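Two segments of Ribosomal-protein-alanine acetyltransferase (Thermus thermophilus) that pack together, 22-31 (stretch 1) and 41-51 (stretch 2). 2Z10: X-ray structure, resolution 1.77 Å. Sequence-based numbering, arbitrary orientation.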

ATOM      1  N   HIS A  22     -13.655   4.044 -25.600  1.00 26.17           N
ATOM      2  CA  HIS A  22     -13.042   2.738 -25.778  1.00 23.87           C
ATOM      3  C   HIS A  22     -13.937   1.597 -25.337  1.00 23.94           C
ATOM      4  O   HIS A  22     -13.594   0.429 -25.548  1.00 22.68           O
ATOM      5  CB  HIS A  22     -11.722   2.642 -25.010  1.00 22.93           C
ATOM      6  CG  HIS A  22     -10.653   3.502 -25.589  1.00 22.86           C
ATOM      7  ND1 HIS A  22     -10.188   4.633 -24.954  1.00 22.10           N
ATOM      8  CD2 HIS A  22     -10.015   3.443 -26.781  1.00 23.87           C
ATOM      9  CE1 HIS A  22      -9.310   5.237 -25.738  1.00 23.70           C
ATOM     10  NE2 HIS A  22      -9.192   4.539 -26.853  1.00 22.78           N
ATOM     11  N   LEU A  23     -15.071   1.919 -24.730  1.00 22.84           N
ATOM     12  CA  LEU A  23     -15.945   0.855 -24.261  1.00 23.98           C
ATOM     13  C   LEU A  23     -16.266  -0.251 -25.285  1.00 23.48           C
ATOM     14  O   LEU A  23     -16.287  -1.427 -24.948  1.00 22.28           O
ATOM     15  CB  LEU A  23     -17.241   1.462 -23.735  1.00 25.33           C
ATOM     16  CG  LEU A  23     -18.243   0.495 -23.121  1.00 24.49           C
ATOM     17  CD1 LEU A  23     -17.646  -0.216 -21.903  1.00 26.83           C
ATOM     18  CD2 LEU A  23     -19.468   1.305 -22.719  1.00 27.77           C
ATOM     19  N   PRO A  24     -16.531   0.112 -26.550  1.00 24.31           N
ATOM     20  CA  PRO A  24     -16.848  -0.946 -27.521  1.00 25.03           C
ATOM     21  C   PRO A  24     -15.824  -2.062 -27.574  1.00 24.74           C
ATOM     22  O   PRO A  24     -16.157  -3.220 -27.818  1.00 23.83           O
ATOM     23  CB  PRO A  24     -16.949  -0.178 -28.848  1.00 25.72           C
ATOM     24  CG  PRO A  24     -17.510   1.172 -28.394  1.00 27.33           C
ATOM     25  CD  PRO A  24     -16.672   1.449 -27.140  1.00 24.72           C
ATOM     26  N   ALA A  25     -14.540  -1.709 -27.423  1.00 24.15           N
ATOM     27  CA  ALA A  25     -13.508  -2.729 -27.442  1.00 22.87           C
ATOM     28  C   ALA A  25     -13.703  -3.689 -26.272  1.00 22.76           C
ATOM     29  O   ALA A  25     -13.452  -4.902 -26.389  1.00 24.74           O
ATOM     30  CB  ALA A  25     -12.096  -2.069 -27.351  1.00 25.13           C
ATOM     31  N   PHE A  26     -14.119  -3.149 -25.124  1.00 21.48           N
ATOM     32  CA  PHE A  26     -14.356  -4.002 -23.970  1.00 22.39           C
ATOM     33  C   PHE A  26     -15.569  -4.902 -24.211  1.00 23.56           C
ATOM     34  O   PHE A  26     -15.607  -6.032 -23.762  1.00 23.52           O
ATOM     35  CB  PHE A  26     -14.615  -3.161 -22.718  1.00 22.91           C
ATOM     36  CG  PHE A  26     -13.394  -2.487 -22.182  1.00 22.08           C
ATOM     37  CD1 PHE A  26     -12.738  -2.999 -21.062  1.00 22.95           C
ATOM     38  CD2 PHE A  26     -12.915  -1.331 -22.771  1.00 23.27           C
ATOM     39  CE1 PHE A  26     -11.618  -2.347 -20.539  1.00 23.68           C
ATOM     40  CE2 PHE A  26     -11.787  -0.681 -22.247  1.00 26.45           C
ATOM     41  CZ  PHE A  26     -11.151  -1.195 -21.134  1.00 24.15           C
ATOM     42  N   LEU A  27     -16.559  -4.386 -24.922  1.00 23.73           N
ATOM     43  CA  LEU A  27     -17.769  -5.195 -25.182  1.00 23.73           C
ATOM     44  C   LEU A  27     -17.494  -6.241 -26.269  1.00 23.49           C
ATOM     45  O   LEU A  27     -18.135  -7.300 -26.322  1.00 24.48           O
ATOM     46  CB  LEU A  27     -18.902  -4.274 -25.650  1.00 22.60           C
ATOM     47  CG  LEU A  27     -19.160  -3.049 -24.758  1.00 25.10           C
ATOM     48  CD1 LEU A  27     -20.339  -2.244 -25.350  1.00 26.35           C
ATOM     49  CD2 LEU A  27     -19.514  -3.529 -23.325  1.00 24.44           C
ATOM     50  N   ARG A  28     -16.528  -5.968 -27.144  1.00 22.36           N
ATOM     51  CA  ARG A  28     -16.242  -6.905 -28.215  1.00 24.23           C
ATOM     52  C   ARG A  28     -15.390  -8.091 -27.793  1.00 25.20           C
ATOM     53  O   ARG A  28     -15.372  -9.124 -28.454  1.00 25.56           O
ATOM     54  CB  ARG A  28     -15.545  -6.207 -29.385  1.00 25.30           C
ATOM     55  CG  ARG A  28     -16.417  -5.253 -30.181  1.00 27.83           C
ATOM     56  CD  ARG A  28     -15.679  -4.778 -31.481  1.00 31.66           C
ATOM     57  NE  ARG A  28     -14.518  -3.905 -31.222  1.00 36.09           N
ATOM     58  CZ  ARG A  28     -14.598  -2.586 -31.020  1.00 37.53           C
ATOM     59  NH1 ARG A  28     -15.790  -2.000 -31.043  1.00 38.29           N
ATOM     60  NH2 ARG A  28     -13.496  -1.837 -30.837  1.00 37.20           N
ATOM     61  N   HIS A  29     -14.670  -7.943 -26.690  1.00 25.31           N
ATOM     62  CA  HIS A  29     -13.812  -9.015 -26.234  1.00 26.47           C
ATOM     63  C   HIS A  29     -13.987  -9.325 -24.774  1.00 26.33           C
ATOM     64  O   HIS A  29     -13.054  -9.139 -23.989  1.00 25.00           O
ATOM     65  CB  HIS A  29     -12.345  -8.647 -26.456  1.00 28.16           C
ATOM     66  CG  HIS A  29     -12.050  -8.208 -27.845  1.00 31.48           C
ATOM     67  ND1 HIS A  29     -12.051  -9.079 -28.913  1.00 32.53           N
ATOM     68  CD2 HIS A  29     -11.736  -6.990 -28.344  1.00 32.38           C
ATOM     69  CE1 HIS A  29     -11.741  -8.415 -30.011  1.00 31.83           C
ATOM     70  NE2 HIS A  29     -11.544  -7.146 -29.692  1.00 33.35           N
ATOM     71  N   TYR A  30     -15.167  -9.801 -24.396  1.00 26.16           N
ATOM     72  CA  TYR A  30     -15.381 -10.128 -23.007  1.00 27.73           C
ATOM     73  C   TYR A  30     -15.078 -11.581 -22.714  1.00 27.92           C
ATOM     74  O   TYR A  30     -15.531 -12.473 -23.422  1.00 27.62           O
ATOM     75  CB  TYR A  30     -16.819  -9.837 -22.599  1.00 26.58           C
ATOM     76  CG  TYR A  30     -17.031 -10.242 -21.171  1.00 28.40           C
ATOM     77  CD1 TYR A  30     -16.481  -9.491 -20.132  1.00 26.94           C
ATOM     78  CD2 TYR A  30     -17.672 -11.441 -20.856  1.00 28.38           C
ATOM     79  CE1 TYR A  30     -16.556  -9.928 -18.829  1.00 29.17           C
ATOM     80  CE2 TYR A  30     -17.748 -11.887 -19.544  1.00 30.87           C
ATOM     81  CZ  TYR A  30     -17.188 -11.128 -18.537  1.00 31.02           C
ATOM     82  OH  TYR A  30     -17.271 -11.560 -17.229  1.00 31.62           O
ATOM     83  N   ASP A  31     -14.307 -11.830 -21.663  1.00 27.45           N
ATOM     84  CA  ASP A  31     -13.975 -13.192 -21.264  1.00 27.15           C
ATOM     85  C   ASP A  31     -13.735 -13.031 -19.781  1.00 28.38           C
ATOM     86  O   ASP A  31     -12.876 -12.256 -19.378  1.00 26.53           O
ATOM     87  CB  ASP A  31     -12.702 -13.660 -21.967  1.00 28.49           C
ATOM     88  CG  ASP A  31     -12.339 -15.070 -21.609  1.00 33.07           C
ATOM     89  OD1 ASP A  31     -12.621 -15.468 -20.468  1.00 33.97           O
ATOM     90  OD2 ASP A  31     -11.751 -15.781 -22.459  1.00 35.90           O
ATOM     91  N   ALA A  41     -14.199  -6.421 -10.805  1.00 30.78           N
ATOM     92  CA  ALA A  41     -14.400  -7.058 -12.082  1.00 29.79           C
ATOM     93  C   ALA A  41     -15.829  -6.840 -12.525  1.00 30.97           C
ATOM     94  O   ALA A  41     -16.729  -6.695 -11.697  1.00 29.48           O
ATOM     95  CB  ALA A  41     -14.148  -8.525 -11.964  1.00 29.86           C
ATOM     96  N   PRO A  42     -16.059  -6.813 -13.846  1.00 30.04           N
ATOM     97  CA  PRO A  42     -17.419  -6.628 -14.364  1.00 30.69           C
ATOM     98  C   PRO A  42     -18.247  -7.712 -13.694  1.00 31.29           C
ATOM     99  O   PRO A  42     -17.861  -8.878 -13.688  1.00 31.29           O
ATOM    100  CB  PRO A  42     -17.250  -6.891 -15.863  1.00 30.43           C
ATOM    101  CG  PRO A  42     -15.831  -6.417 -16.108  1.00 29.81           C
ATOM    102  CD  PRO A  42     -15.076  -6.929 -14.938  1.00 30.10           C
ATOM    103  N   VAL A  43     -19.385  -7.332 -13.134  1.00 33.72           N
ATOM    104  CA  VAL A  43     -20.230  -8.284 -12.433  1.00 34.53           C
ATOM    105  C   VAL A  43     -21.077  -9.174 -13.343  1.00 35.23           C
ATOM    106  O   VAL A  43     -21.710 -10.124 -12.866  1.00 35.13           O
ATOM    107  CB  VAL A  43     -21.181  -7.560 -11.445  1.00 35.04           C
ATOM    108  CG1 VAL A  43     -20.377  -6.745 -10.449  1.00 36.89           C
ATOM    109  CG2 VAL A  43     -22.133  -6.656 -12.197  1.00 36.23           C
ATOM    110  N   ALA A  44     -21.086  -8.880 -14.638  1.00 34.07           N
ATOM    111  CA  ALA A  44     -21.877  -9.651 -15.598  1.00 33.47           C
ATOM    112  C   ALA A  44     -21.344  -9.389 -17.006  1.00 32.95           C
ATOM    113  O   ALA A  44     -20.724  -8.349 -17.249  1.00 32.56           O
ATOM    114  CB  ALA A  44     -23.336  -9.212 -15.502  1.00 33.42           C
ATOM    115  N   PRO A  45     -21.579 -10.310 -17.953  1.00 32.13           N
ATOM    116  CA  PRO A  45     -21.109 -10.160 -19.342  1.00 32.18           C
ATOM    117  C   PRO A  45     -22.022  -9.214 -20.134  1.00 30.53           C
ATOM    118  O   PRO A  45     -22.490  -9.531 -21.233  1.00 31.04           O
ATOM    119  CB  PRO A  45     -21.176 -11.584 -19.866  1.00 34.02           C
ATOM    120  CG  PRO A  45     -22.444 -12.073 -19.206  1.00 34.93           C
ATOM    121  CD  PRO A  45     -22.282 -11.596 -17.779  1.00 35.36           C
ATOM    122  N   THR A  46     -22.217  -8.019 -19.595  1.00 28.26           N
ATOM    123  CA  THR A  46     -23.138  -7.053 -20.154  1.00 26.19           C
ATOM    124  C   THR A  46     -22.526  -5.694 -20.355  1.00 26.43           C
ATOM    125  O   THR A  46     -21.499  -5.380 -19.755  1.00 26.00           O
ATOM    126  CB  THR A  46     -24.312  -6.865 -19.205  1.00 27.06           C
ATOM    127  OG1 THR A  46     -23.862  -6.222 -17.992  1.00 25.88           O
ATOM    128  CG2 THR A  46     -24.893  -8.212 -18.856  1.00 25.33           C
ATOM    129  N   GLU A  47     -23.156  -4.875 -21.178  1.00 25.08           N
ATOM    130  CA  GLU A  47     -22.619  -3.546 -21.393  1.00 25.83           C
ATOM    131  C   GLU A  47     -22.634  -2.743 -20.103  1.00 26.20           C
ATOM    132  O   GLU A  47     -21.697  -1.996 -19.799  1.00 24.48           O
ATOM    133  CB  GLU A  47     -23.433  -2.787 -22.426  1.00 27.86           C
ATOM    134  CG  GLU A  47     -23.063  -1.342 -22.433  1.00 33.19           C
ATOM    135  CD  GLU A  47     -23.633  -0.604 -23.577  1.00 38.78           C
ATOM    136  OE1 GLU A  47     -23.939   0.597 -23.403  1.00 42.29           O
ATOM    137  OE2 GLU A  47     -23.756  -1.210 -24.665  1.00 41.59           O
ATOM    138  N   GLU A  48     -23.708  -2.888 -19.327  1.00 25.24           N
ATOM    139  CA  GLU A  48     -23.770  -2.112 -18.100  1.00 25.49           C
ATOM    140  C   GLU A  48     -22.638  -2.436 -17.139  1.00 25.31           C
ATOM    141  O   GLU A  48     -22.044  -1.515 -16.543  1.00 27.12           O
ATOM    142  CB  GLU A  48     -25.114  -2.325 -17.399  1.00 26.64           C
ATOM    143  CG  GLU A  48     -26.294  -1.706 -18.160  1.00 27.45           C
ATOM    144  CD  GLU A  48     -26.965  -2.679 -19.134  1.00 26.54           C
ATOM    145  OE1 GLU A  48     -26.353  -3.702 -19.505  1.00 25.70           O
ATOM    146  OE2 GLU A  48     -28.109  -2.388 -19.530  1.00 27.13           O
ATOM    147  N   ALA A  49     -22.339  -3.721 -16.992  1.00 24.83           N
ATOM    148  CA  ALA A  49     -21.305  -4.168 -16.064  1.00 25.81           C
ATOM    149  C   ALA A  49     -19.924  -3.742 -16.543  1.00 25.84           C
ATOM    150  O   ALA A  49     -19.076  -3.347 -15.737  1.00 25.01           O
ATOM    151  CB  ALA A  49     -21.358  -5.672 -15.905  1.00 26.37           C
ATOM    152  N   LEU A  50     -19.706  -3.811 -17.848  1.00 25.07           N
ATOM    153  CA  LEU A  50     -18.413  -3.411 -18.409  1.00 24.78           C
ATOM    154  C   LEU A  50     -18.284  -1.893 -18.349  1.00 26.73           C
ATOM    155  O   LEU A  50     -17.199  -1.371 -18.057  1.00 25.28           O
ATOM    156  CB  LEU A  50     -18.278  -3.950 -19.848  1.00 23.39           C
ATOM    157  CG  LEU A  50     -17.973  -5.453 -19.759  1.00 22.23           C
ATOM    158  CD1 LEU A  50     -18.399  -6.236 -21.022  1.00 24.71           C
ATOM    159  CD2 LEU A  50     -16.474  -5.631 -19.537  1.00 23.06           C
ATOM    160  N   ARG A  51     -19.370  -1.166 -18.604  1.00 25.41           N
ATOM    161  CA  ARG A  51     -19.308   0.296 -18.499  1.00 26.92           C
ATOM    162  C   ARG A  51     -18.896   0.665 -17.049  1.00 26.94           C
ATOM    163  O   ARG A  51     -18.010   1.528 -16.812  1.00 26.82           O
ATOM    164  CB  ARG A  51     -20.680   0.942 -18.817  1.00 25.99           C
ATOM    165  CG  ARG A  51     -20.640   2.479 -18.707  1.00 27.61           C
ATOM    166  CD  ARG A  51     -21.950   3.171 -19.047  1.00 31.46           C
ATOM    167  NE  ARG A  51     -22.432   2.778 -20.356  1.00 33.34           N
ATOM    168  CZ  ARG A  51     -22.189   3.424 -21.493  1.00 36.12           C
ATOM    169  NH1 ARG A  51     -21.453   4.538 -21.524  1.00 35.94           N
ATOM    170  NH2 ARG A  51     -22.708   2.937 -22.615  1.00 39.08           N
TER
HETATM  171  O   HOH W   1     -15.986 -10.193 -15.263  1.00 31.36           O

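The two stretches meet through helical segments, 23-28 and 47-51 (the latter continuing down the chain), whose axes come within 9.8 Å and run at 126° to each other, nearer antiparallel than parallel. Leu23 therefore lies beside Arg51, Leu27 beside Glu47, and Tyr30, beyond the end of the first helix, beside Pro45. No direct hydrogen bond crosses the interface, and its 474 Å² of buried surface depends largely on apolar fit.

The central bump is Leu50, which points toward stretch 1 and settles into a hollow lined by Leu23, Phe26, Leu27 and Tyr30. Leu27 CD2 reaches Leu50 CB at 3.7 Å, while Leu23 CD1 lies 4.3 Å from the same CB. Farther out, Leu50 CD1 sits 3.9 Å from Phe26 O and 3.9 Å from Tyr30 CD1. Phe26 contributes its base to this wall: its CB is 4.4 Å from Leu50 CD2, but the end of its side chain leads away.

Tyr30, with chi1 in t, projects from the loop across the turn of stretch 2. Pro45 covers one face of the ring, its CA 4.1 Å from the centroid in a CH-pi contact, and Pro45 CB approaches Tyr30 CE2 at 3.5 Å. Pro42 CB touches Tyr30 CE1 at 4.3 Å. The hydroxyl is served by water 1, 2.7 Å from Tyr30 OH, which donates to Pro42 O at 2.8 Å and so bridges the stretches.

At the other end, Arg51 and Glu47, one helical turn apart, form a salt bridge (Arg51 NH2 to Glu47 OE1, 2.8 Å). Leu23 CD2 packs over a face of the guanidinium, 3.6 Å from Arg51 NH2, leaving the in-plane hydrogen bond undisturbed. Leu27 CD1 lies 3.6 Å from Glu47 OE2. Thr46 points away from stretch 1 and caps its own helix, Thr46 OG1 accepting from Ala49 N at 3.1 Å.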